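Local coordinates for response regulator (Helicobacter pylori, PDB 2PLN), which is an orphan response regulator, the part here being its N-terminal receiver domain, and probably regulates transcription by binding DNA, at residues Met19-Ile24 with Tyr63-Val68. Residues are numbered along the deposited sequence; the frame is centred on the assembly and turned at random.
Sequences MRVLLI and YDLVMV
Leu22 and Val66 sit side by side where strands 20-24 and 65-68 run parallel, 65-68 being the central strand in the 2-1-3-4-5 sheet of the CheY-like receiver fold and 20-24 its neighbour. The backbone ladder zigzags: Leu22 N donates to Leu65 O (2.9 Å), Leu22 O accepts from Met67 N (2.9 Å), and Ile24 N reaches Met67 O (2.8 Å). The branched apolar side chains of Val21, Leu22, Leu65 and Val66 fill the sheet's buried faces without adding polar groups. On one face Leu22 CD2 meets Val66 CG2 at 3.9 Å, and Ile24 CD1 touches the same methyl. On the other, Val21 lies beside Leu65, while the unbranched side chain of Met67 (selenomethionine in the crystal) bends at its last torsion (chi3 55°) and brings CE within 3.7 Å of Leu23 CD2; helix 28-40 packs over this face through Ile34 and Leu38.

Before strand 65-68, Tyr63 brings its ring beneath Leu22, whose CB stands over the face centre, 3.7 Å from the centroid and 13° off the normal, a CH-pi contact. A tyrosine fits because its ring packs on the leucine while its OH bonds to Asp46 of strand 44-48, whose OD2 also salt-bridges Arg20 NH1. Asp64 ties the two segments together twice: its N donates to Arg20 O, and its carboxylate accepts in return. Its predicted phosphorylation, absent here, is doubtful: receiver domains carry their phosphoacceptor at this strand's opposite, C-terminal end. Leu65 N, next along, is buried without a partner. The returning bond runs from Arg20 N to the anti lone pair of Asp64 OD2, at 2.8 Å.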
loop_
_atom_site.group_PDB
_atom_site.type_symbol
_atom_site.label_atom_id
_atom_site.label_comp_id
_atom_site.label_asym_id
_atom_site.label_seq_id
_atom_site.Cartn_x
_atom_site.Cartn_y
_atom_site.Cartn_z
HETATM N N MSE A 19 -5.636 -1.670 -19.127
HETATM C CA MSE A 19 -4.625 -1.148 -18.225
HETATM C C MSE A 19 -3.285 -1.720 -18.665
HETATM O O MSE A 19 -3.182 -2.908 -18.980
HETATM C CB MSE A 19 -4.894 -1.616 -16.788
HETATM C CG MSE A 19 -6.220 -1.239 -16.192
HETATM SE SE MSE A 19 -6.145 0.534 -15.401
HETATM C CE MSE A 19 -7.569 0.364 -14.092
ATOM N N ARG A 20 -2.275 -0.859 -18.708
ATOM C CA ARG A 20 -0.921 -1.289 -19.045
ATOM C C ARG A 20 0.030 -0.995 -17.889
ATOM O O ARG A 20 0.022 0.108 -17.331
ATOM C CB ARG A 20 -0.410 -0.624 -20.320
ATOM C CG ARG A 20 0.840 -1.369 -20.899
ATOM C CD ARG A 20 1.675 -0.592 -21.942
ATOM N NE ARG A 20 1.047 -0.708 -23.208
ATOM C CZ ARG A 20 1.475 -1.434 -24.237
ATOM N NH1 ARG A 20 2.647 -2.061 -24.262
ATOM N NH2 ARG A 20 0.711 -1.457 -25.287
ATOM N N VAL A 21 0.853 -1.984 -17.545
ATOM C CA VAL A 21 1.797 -1.853 -16.407
ATOM C C VAL A 21 3.255 -1.922 -16.910
ATOM O O VAL A 21 3.575 -2.786 -17.726
ATOM C CB VAL A 21 1.571 -3.006 -15.403
ATOM C CG1 VAL A 21 2.680 -3.001 -14.344
ATOM C CG2 VAL A 21 0.133 -2.929 -14.785
ATOM N N LEU A 22 4.116 -1.006 -16.447
ATOM C CA LEU A 22 5.540 -1.094 -16.710
ATOM C C LEU A 22 6.275 -1.702 -15.504
ATOM O O LEU A 22 6.094 -1.258 -14.373
ATOM C CB LEU A 22 6.115 0.290 -17.000
ATOM C CG LEU A 22 7.620 0.356 -17.267
ATOM C CD1 LEU A 22 8.056 -0.480 -18.530
ATOM C CD2 LEU A 22 8.107 1.818 -17.371
ATOM N N LEU A 23 7.110 -2.705 -15.755
ATOM C CA LEU A 23 7.844 -3.354 -14.662
ATOM C C LEU A 23 9.300 -3.115 -14.923
ATOM O O LEU A 23 9.822 -3.585 -15.937
ATOM C CB LEU A 23 7.576 -4.877 -14.614
ATOM C CG LEU A 23 6.133 -5.353 -14.403
ATOM C CD1 LEU A 23 5.909 -6.877 -14.697
ATOM C CD2 LEU A 23 5.599 -4.968 -13.001
ATOM N N ILE A 24 9.948 -2.353 -14.043
ATOM C CA ILE A 24 11.406 -2.184 -14.131
ATOM C C ILE A 24 12.040 -3.162 -13.160
ATOM O O ILE A 24 11.964 -2.989 -11.965
ATOM C CB ILE A 24 11.837 -0.728 -13.898
ATOM C CG1 ILE A 24 11.150 0.189 -14.947
ATOM C CG2 ILE A 24 13.416 -0.614 -13.922
ATOM C CD1 ILE A 24 11.130 1.678 -14.612
ATOM N N TYR A 63 1.257 4.241 -19.815
ATOM C CA TYR A 63 1.099 3.283 -18.714
ATOM C C TYR A 63 0.198 3.837 -17.612
ATOM O O TYR A 63 0.189 5.053 -17.353
ATOM C CB TYR A 63 2.454 2.966 -18.099
ATOM C CG TYR A 63 3.376 2.262 -19.039
ATOM C CD1 TYR A 63 3.249 0.894 -19.266
ATOM C CD2 TYR A 63 4.380 2.963 -19.721
ATOM C CE1 TYR A 63 4.122 0.221 -20.135
ATOM C CE2 TYR A 63 5.234 2.300 -20.596
ATOM C CZ TYR A 63 5.086 0.951 -20.802
ATOM O OH TYR A 63 5.947 0.341 -21.642
ATOM N N ASP A 64 -0.498 2.936 -16.924
ATOM C CA ASP A 64 -1.360 3.304 -15.795
ATOM C C ASP A 64 -0.597 3.166 -14.484
ATOM O O ASP A 64 -0.931 3.816 -13.500
ATOM C CB ASP A 64 -2.587 2.394 -15.804
ATOM C CG ASP A 64 -3.373 2.520 -17.108
ATOM O OD1 ASP A 64 -4.115 3.520 -17.252
ATOM O OD2 ASP A 64 -3.298 1.701 -18.041
ATOM N N LEU A 65 0.423 2.298 -14.482
ATOM C CA LEU A 65 1.191 1.972 -13.256
ATOM C C LEU A 65 2.601 1.528 -13.617
ATOM O O LEU A 65 2.809 0.874 -14.656
ATOM C CB LEU A 65 0.478 0.844 -12.502
ATOM C CG LEU A 65 1.049 0.487 -11.111
ATOM C CD1 LEU A 65 -0.025 0.030 -10.130
ATOM C CD2 LEU A 65 2.165 -0.586 -11.231
ATOM N N VAL A 66 3.579 1.909 -12.797
ATOM C CA VAL A 66 4.969 1.429 -12.956
ATOM C C VAL A 66 5.388 0.880 -11.618
ATOM O O VAL A 66 5.109 1.488 -10.570
ATOM C CB VAL A 66 5.999 2.538 -13.416
ATOM C CG1 VAL A 66 5.981 3.795 -12.507
ATOM C CG2 VAL A 66 7.433 1.956 -13.545
HETATM N N MSE A 67 6.036 -0.283 -11.653
HETATM C CA MSE A 67 6.713 -0.795 -10.480
HETATM C C MSE A 67 8.204 -0.848 -10.749
HETATM O O MSE A 67 8.645 -1.407 -11.759
HETATM C CB MSE A 67 6.207 -2.181 -10.081
HETATM C CG MSE A 67 6.766 -2.577 -8.716
HETATM SE SE MSE A 67 5.869 -4.064 -7.886
HETATM C CE MSE A 67 6.043 -5.352 -9.308
ATOM N N VAL A 68 8.984 -0.250 -9.863
ATOM C CA VAL A 68 10.420 -0.107 -10.107
ATOM C C VAL A 68 11.207 -0.699 -8.949
ATOM O O VAL A 68 10.923 -0.411 -7.784
ATOM C CB VAL A 68 10.818 1.375 -10.383
ATOM C CG1 VAL A 68 10.315 2.353 -9.284
ATOM C CG2 VAL A 68 12.327 1.531 -10.573
HETATM O O HOH W 1 9.729 -3.974 -10.428
#